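Local structure of amino acid ABC transporter, periplasmic amino acid-binding protein (Brucella ovis, 4Z9N) at residues G28-G31 and F32-N36; Y189-R192 and L193-N197; Y241-Q245 and A246-E250. The protein binds glutathione and is probably the periplasmic substrate-binding component of an ABC transporter that takes it up. All coordinates share one frame; numbering follows the deposited sequence.

Interaction 1 of 3, residues G28-G31 and F32-N36; sequences GLLG and FASPN
A classic beta bulge lies in the connection from strand 21-25 to strand 34-35: two residues, Phe32 and Ala33, stand opposite the single Leu29, and the chain doubles back on itself at Leu30 and Gly31. Leu29 and Ala33 form a single antiparallel hydrogen-bonded pair. Leu29 N gives a nearly straight bond (173°) to Ala33 O at 2.7 Å, and Ala33 N returns one to Leu29 O at 2.9 Å, lying in that carbonyl's plane. The extra residue of the bulge adds a third bond, from Phe32 N to the same Leu29 O at 3.0 Å, with the donor tilted from the plane. Next to the bridge, Gly28 CA comes within 3.3 Å of Ala33 O in a CA-H...O contact. Glycine at 28 and at 31 fits backbone angles that would press a CB against the preceding carbonyl oxygen.

The side chains of Leu29 and Phe32 run side by side: chi1 of 178° sets Leu29 CG anti to its N, and CD2 then meets Phe32 CB at 4.1 Å. The Leu29 side chain also comes about 4 Å from the bound glutathione. From the corner of the turn, Leu30 CD2 comes 4.0 Å from Ser34 OG. Two N-H groups thus converge on Leu29 O, a grip that should hold the peptide of this pocket-lining leucine in a fixed orientation.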
loop_
_atom_site.group_PDB
_atom_site.type_symbol
_atom_site.label_atom_id
_atom_site.label_comp_id
_atom_site.label_asym_id
_atom_site.label_seq_id
_atom_site.Cartn_x
_atom_site.Cartn_y
_atom_site.Cartn_z
ATOM N N GLY D 28 1.661 25.724 7.668
ATOM C CA GLY D 28 2.467 26.410 6.676
ATOM C C GLY D 28 3.794 25.743 6.383
ATOM O O GLY D 28 4.785 25.954 7.092
ATOM N N LEU D 29 3.811 24.949 5.321
ATOM C CA LEU D 29 4.993 24.200 4.904
ATOM C C LEU D 29 5.118 24.301 3.388
ATOM O O LEU D 29 4.279 23.764 2.660
ATOM C CB LEU D 29 4.895 22.733 5.356
ATOM C CG LEU D 29 6.047 21.824 4.953
ATOM C CD1 LEU D 29 7.348 22.372 5.496
ATOM C CD2 LEU D 29 5.814 20.392 5.448
ATOM N N LEU D 30 6.145 25.011 2.916
ATOM C CA LEU D 30 6.281 25.292 1.489
ATOM C C LEU D 30 6.351 23.999 0.699
ATOM O O LEU D 30 7.097 23.089 1.051
ATOM C CB LEU D 30 7.517 26.156 1.211
ATOM C CG LEU D 30 7.442 27.597 1.719
ATOM C CD1 LEU D 30 8.791 28.303 1.618
ATOM C CD2 LEU D 30 6.370 28.379 0.961
ATOM N N GLY D 31 5.558 23.923 -0.365
ATOM C CA GLY D 31 5.555 22.757 -1.230
ATOM C C GLY D 31 4.452 21.791 -0.868
ATOM O O GLY D 31 3.923 21.093 -1.722
ATOM N N PHE D 32 4.079 21.769 0.406
ATOM C CA PHE D 32 3.081 20.820 0.854
ATOM C C PHE D 32 1.746 21.464 1.212
ATOM O O PHE D 32 0.707 20.990 0.770
ATOM C CB PHE D 32 3.647 20.014 2.018
ATOM C CG PHE D 32 4.492 18.885 1.546
ATOM C CD1 PHE D 32 5.806 19.108 1.157
ATOM C CD2 PHE D 32 3.942 17.630 1.362
ATOM C CE1 PHE D 32 6.581 18.064 0.672
ATOM C CE2 PHE D 32 4.709 16.581 0.868
ATOM C CZ PHE D 32 6.031 16.807 0.518
ATOM N N ALA D 33 1.768 22.532 2.001
ATOM C CA ALA D 33 0.533 23.245 2.320
ATOM C C ALA D 33 0.864 24.589 2.917
ATOM O O ALA D 33 1.408 24.675 4.021
ATOM C CB ALA D 33 -0.337 22.451 3.277
ATOM N N SER D 34 0.534 25.633 2.175
ATOM C CA SER D 34 0.885 26.985 2.565
ATOM C C SER D 34 -0.151 27.968 2.046
ATOM O O SER D 34 -0.548 27.889 0.885
ATOM C CB SER D 34 2.274 27.337 2.038
ATOM O OG SER D 34 2.740 28.539 2.614
ATOM N N PRO D 35 -0.600 28.892 2.912
ATOM C CA PRO D 35 -1.542 29.937 2.504
ATOM C C PRO D 35 -0.826 31.203 2.074
ATOM O O PRO D 35 0.212 31.529 2.645
ATOM C CB PRO D 35 -2.351 30.183 3.778
ATOM C CG PRO D 35 -1.347 29.955 4.877
ATOM C CD PRO D 35 -0.350 28.924 4.366
ATOM N N ASN D 36 -1.372 31.915 1.093
ATOM C CA ASN D 36 -0.819 33.217 0.728
ATOM C C ASN D 36 -1.349 34.281 1.688
ATOM O O ASN D 36 -1.973 33.955 2.698
ATOM C CB ASN D 36 -1.148 33.574 -0.731
ATOM C CG ASN D 36 -2.642 33.777 -0.984
ATOM O OD1 ASN D 36 -3.453 33.869 -0.057
ATOM N ND2 ASN D 36 -3.007 33.863 -2.261
#

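Interaction 2 of 3, residues Y189-R192 and L193-N197; sequences YGVR and LALAN
Val191 and Arg192 hand their carbonyls to the residues that follow helix 185-192, and the firm bonds reach three residues ahead. Leu193 N is held loosely, by weak bonds to Tyr189 O at 3.4 Å, four residues back, and to Gly190 O. The firmer ones are Ala194 N to Val191 O at 2.8 Å, then Leu195 N to Arg192 O at 3.1 Å, which closes a type I beta turn from Arg192 to Leu195. In both of these the donor stands well above the carbonyl plane, by 52° and 61°.

The turn brings Leu195 back against the last carbonyls of the helix. Its CG lies 3.4 Å from Val191 O, and its CD2 meets CG1 of Val191 at 4.3 Å. With CG anti to the carbonyl carbon (chi1 -74°), Leu193 lies along the helix, its CG 3.6 Å from Tyr189 O. Arg192 bends at chi3, and its NH1 bonds to the backbone oxygen of His201.

Farther out, Val191 and Leu195 pack on helix 166-174, and Asp174 of that helix accepts from Ala196 N. Tyr189 and Arg192 touch Ile203 on strand 201-203, while Leu193 meets the loop residues Leu30, Pro305 and Leu306.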
loop_
_atom_site.group_PDB
_atom_site.type_symbol
_atom_site.label_atom_id
_atom_site.label_comp_id
_atom_site.label_asym_id
_atom_site.label_seq_id
_atom_site.Cartn_x
_atom_site.Cartn_y
_atom_site.Cartn_z
ATOM N N TYR D 189 13.395 20.322 2.730
ATOM C CA TYR D 189 13.422 21.129 1.510
ATOM C C TYR D 189 12.522 22.357 1.646
ATOM O O TYR D 189 12.876 23.451 1.207
ATOM C CB TYR D 189 12.978 20.309 0.287
ATOM C CG TYR D 189 14.043 19.423 -0.335
ATOM C CD1 TYR D 189 14.283 18.137 0.145
ATOM C CD2 TYR D 189 14.789 19.865 -1.420
ATOM C CE1 TYR D 189 15.246 17.320 -0.441
ATOM C CE2 TYR D 189 15.750 19.061 -2.008
ATOM C CZ TYR D 189 15.979 17.794 -1.515
ATOM O OH TYR D 189 16.939 16.998 -2.108
ATOM N N GLY D 190 11.344 22.168 2.234
ATOM C CA GLY D 190 10.391 23.257 2.380
ATOM C C GLY D 190 10.800 24.277 3.427
ATOM O O GLY D 190 10.695 25.493 3.209
ATOM N N VAL D 191 11.263 23.786 4.570
ATOM C CA VAL D 191 11.775 24.654 5.618
ATOM C C VAL D 191 12.936 25.488 5.102
ATOM O O VAL D 191 12.994 26.708 5.324
ATOM C CB VAL D 191 12.210 23.845 6.844
ATOM C CG1 VAL D 191 13.033 24.724 7.782
ATOM C CG2 VAL D 191 10.990 23.278 7.558
ATOM N N ARG D 192 13.868 24.834 4.415
ATOM C CA ARG D 192 15.063 25.519 3.916
ATOM C C ARG D 192 14.709 26.752 3.071
ATOM O O ARG D 192 15.345 27.804 3.189
ATOM C CB ARG D 192 15.932 24.547 3.107
ATOM C CG ARG D 192 17.180 25.181 2.510
ATOM C CD ARG D 192 18.174 24.139 2.000
ATOM N NE ARG D 192 17.620 23.285 0.952
ATOM C CZ ARG D 192 18.268 22.256 0.413
ATOM N NH1 ARG D 192 19.489 21.948 0.834
ATOM N NH2 ARG D 192 17.689 21.521 -0.528
ATOM N N LEU D 193 13.668 26.637 2.251
ATOM C CA LEU D 193 13.262 27.745 1.386
ATOM C C LEU D 193 12.712 28.942 2.162
ATOM O O LEU D 193 12.536 30.025 1.599
ATOM C CB LEU D 193 12.223 27.271 0.373
ATOM C CG LEU D 193 12.776 26.415 -0.768
ATOM C CD1 LEU D 193 11.640 25.855 -1.597
ATOM C CD2 LEU D 193 13.730 27.221 -1.649
ATOM N N ALA D 194 12.456 28.757 3.452
ATOM C CA ALA D 194 11.873 29.828 4.262
ATOM C C ALA D 194 12.928 30.529 5.103
ATOM O O ALA D 194 12.632 31.485 5.817
ATOM C CB ALA D 194 10.763 29.271 5.158
ATOM N N LEU D 195 14.164 30.052 5.012
ATOM C CA LEU D 195 15.238 30.554 5.857
ATOM C C LEU D 195 15.876 31.778 5.205
ATOM O O LEU D 195 15.656 32.048 4.024
ATOM C CB LEU D 195 16.275 29.462 6.103
ATOM C CG LEU D 195 15.702 28.193 6.751
ATOM C CD1 LEU D 195 16.804 27.233 7.116
ATOM C CD2 LEU D 195 14.886 28.557 7.993
ATOM N N ALA D 196 16.667 32.511 5.983
ATOM C CA ALA D 196 17.267 33.757 5.500
ATOM C C ALA D 196 18.141 33.522 4.272
ATOM O O ALA D 196 18.031 34.246 3.282
ATOM C CB ALA D 196 18.074 34.413 6.604
ATOM N N ASN D 197 19.004 32.512 4.337
ATOM C CA ASN D 197 19.873 32.155 3.212
ATOM C C ASN D 197 19.810 30.660 2.882
ATOM O O ASN D 197 20.702 29.903 3.273
ATOM C CB ASN D 197 21.320 32.541 3.506
ATOM C CG ASN D 197 21.493 34.024 3.728
ATOM O OD1 ASN D 197 21.578 34.798 2.774
ATOM N ND2 ASN D 197 21.523 34.434 4.991
#

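Interaction 3 of 3, residues Y241-Q245 and A246-E250; sequences YGITQ and ANVEE
Asn247 reaches back across the turn to Thr244 and Gly242, its amide bridging the backbone of the connection between helix 222-240 and helix 248-251. From the backbone, CB passes 3.7 Å from Thr244 OG1. The first torsion sets CG between the backbone N and the carbonyl carbon (chi1 73°), which turns the amide toward the preceding residues; there CG sits 3.1 Å from Thr244 OG1, the two side chains crossing at about a right angle. At the tip the two ends of the amide divide the work. OD1 accepts from Thr244 N at 2.7 Å, almost straight at 177° although the donor stands above the carbonyl plane. ND2 donates to Gly242 O at 3.0 Å, nearly as straight, with this oxygen in the plane of the amide and the nitrogen in the plane of the Gly242 carbonyl. Bonded at both ends, the flat group has its rotation fixed.

Thr244 in turn offers two acceptors. Asn247 N is shared between Thr244 O and Thr244 OG1, each 3.2 Å away, and Val248 N adds a weak bond to Thr244 O, so Thr244 accepts from two successive N-H groups at the approach to helix 248-251. A water links Gln245 O to Glu249 N.

Gly242, with positive phi, is the C-prime residue of the Schellman motif that ends helix 222-240. Among the buried side chains, Ile243 CG2 meets Val248 CG2 at 3.7 Å. Ile243 packs on Ile259 and Leu262 of helix 257-262, and Val248 on Val283 and Ile286 of helix 281-289. Lys287 of that same helix pairs with Glu249 in a salt bridge and accepts, through its backbone oxygen, from Gln245 NE2, while Tyr241 also packs on Lys210 of the second subunit.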
loop_
_atom_site.group_PDB
_atom_site.type_symbol
_atom_site.label_atom_id
_atom_site.label_comp_id
_atom_site.label_asym_id
_atom_site.label_seq_id
_atom_site.Cartn_x
_atom_site.Cartn_y
_atom_site.Cartn_z
ATOM N N TYR D 241 -1.269 5.873 -17.148
ATOM C CA TYR D 241 -1.875 5.766 -18.470
ATOM C C TYR D 241 -1.689 7.033 -19.319
ATOM O O TYR D 241 -2.241 7.130 -20.405
ATOM C CB TYR D 241 -3.370 5.441 -18.356
ATOM C CG TYR D 241 -3.723 4.147 -17.635
ATOM C CD1 TYR D 241 -2.797 3.130 -17.470
ATOM C CD2 TYR D 241 -5.003 3.945 -17.133
ATOM C CE1 TYR D 241 -3.141 1.943 -16.819
ATOM C CE2 TYR D 241 -5.351 2.768 -16.487
ATOM C CZ TYR D 241 -4.416 1.770 -16.331
ATOM O OH TYR D 241 -4.768 0.600 -15.681
ATOM N N GLY D 242 -0.891 7.982 -18.841
ATOM C CA GLY D 242 -0.597 9.187 -19.604
ATOM C C GLY D 242 -1.774 10.142 -19.747
ATOM O O GLY D 242 -1.860 10.898 -20.729
ATOM N N ILE D 243 -2.677 10.106 -18.765
ATOM C CA ILE D 243 -3.837 10.985 -18.737
ATOM C C ILE D 243 -3.510 12.196 -17.885
ATOM O O ILE D 243 -3.163 12.065 -16.702
ATOM C CB ILE D 243 -5.093 10.270 -18.202
ATOM C CG1 ILE D 243 -5.392 9.038 -19.043
ATOM C CG2 ILE D 243 -6.304 11.223 -18.245
ATOM C CD1 ILE D 243 -6.307 8.062 -18.352
ATOM N N THR D 244 -3.626 13.368 -18.492
ATOM C CA THR D 244 -3.220 14.613 -17.859
ATOM C C THR D 244 -4.382 15.595 -17.805
ATOM O O THR D 244 -5.416 15.392 -18.448
ATOM C CB THR D 244 -2.044 15.264 -18.615
ATOM O OG1 THR D 244 -2.473 15.646 -19.927
ATOM C CG2 THR D 244 -0.881 14.288 -18.741
ATOM N N GLN D 245 -4.206 16.669 -17.047
ATOM C CA GLN D 245 -5.210 17.725 -16.975
ATOM C C GLN D 245 -5.541 18.252 -18.368
ATOM O O GLN D 245 -6.703 18.524 -18.684
ATOM C CB GLN D 245 -4.714 18.861 -16.085
ATOM C CG GLN D 245 -5.739 19.947 -15.793
ATOM C CD GLN D 245 -5.222 20.957 -14.785
ATOM O OE1 GLN D 245 -4.077 21.406 -14.876
ATOM N NE2 GLN D 245 -6.058 21.315 -13.811
ATOM N N ALA D 246 -4.514 18.378 -19.201
ATOM C CA ALA D 246 -4.677 18.970 -20.525
ATOM C C ALA D 246 -5.340 18.030 -21.525
ATOM O O ALA D 246 -6.022 18.485 -22.449
ATOM C CB ALA D 246 -3.327 19.429 -21.057
ATOM N N ASN D 247 -5.159 16.721 -21.361
ATOM C CA ASN D 247 -5.642 15.821 -22.409
ATOM C C ASN D 247 -6.805 14.927 -21.996
ATOM O O ASN D 247 -7.302 14.159 -22.811
ATOM C CB ASN D 247 -4.491 14.957 -22.950
ATOM C CG ASN D 247 -4.031 13.855 -21.985
ATOM O OD1 ASN D 247 -4.692 13.526 -20.993
ATOM N ND2 ASN D 247 -2.877 13.264 -22.300
ATOM N N VAL D 248 -7.229 15.012 -20.737
ATOM C CA VAL D 248 -8.235 14.069 -20.244
ATOM C C VAL D 248 -9.559 14.144 -21.026
ATOM O O VAL D 248 -10.229 13.127 -21.217
ATOM C CB VAL D 248 -8.478 14.265 -18.735
ATOM C CG1 VAL D 248 -9.024 15.652 -18.441
ATOM C CG2 VAL D 248 -9.406 13.181 -18.209
ATOM N N GLU D 249 -9.943 15.326 -21.493
ATOM C CA GLU D 249 -11.193 15.416 -22.237
ATOM C C GLU D 249 -11.060 14.639 -23.538
ATOM O O GLU D 249 -11.997 13.970 -23.957
ATOM C CB GLU D 249 -11.585 16.871 -22.507
ATOM C CG GLU D 249 -12.930 17.029 -23.229
ATOM C CD GLU D 249 -14.128 16.617 -22.381
ATOM O OE1 GLU D 249 -13.992 16.551 -21.142
ATOM O OE2 GLU D 249 -15.208 16.378 -22.963
ATOM N N GLU D 250 -9.886 14.711 -24.158
ATOM C CA GLU D 250 -9.599 13.911 -25.347
ATOM C C GLU D 250 -9.468 12.419 -25.018
ATOM O O GLU D 250 -9.923 11.559 -25.777
ATOM C CB GLU D 250 -8.317 14.400 -26.023
ATOM C CG GLU D 250 -8.503 15.508 -27.057
ATOM C CD GLU D 250 -9.717 15.309 -27.951
ATOM O OE1 GLU D 250 -10.837 15.701 -27.548
ATOM O OE2 GLU D 250 -9.542 14.747 -29.051
HETATM O O HOH W 1 -8.984 18.023 -20.823
#

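Interactions 1 and 2 are neighbours near the glutathione pocket, their centres 12 Å apart, and they touch: Leu30 CD1 packs 3.8 Å from Leu193 CB and 3.7 Å from Gly190 O. The loop at 28-36 thus meets the end of helix 185-192. Interaction 3 stands apart, its nearest atoms about 15 Å from interaction 1 and about 21 Å from interaction 2, between helices away from the ligand. All three are partly buried. In the first two, backbone bonds shape the chain and apolar side chains pack around it; in 241-250 a side-chain amide and a threonine do much of the bonding, with Ile243 and Val248 buried.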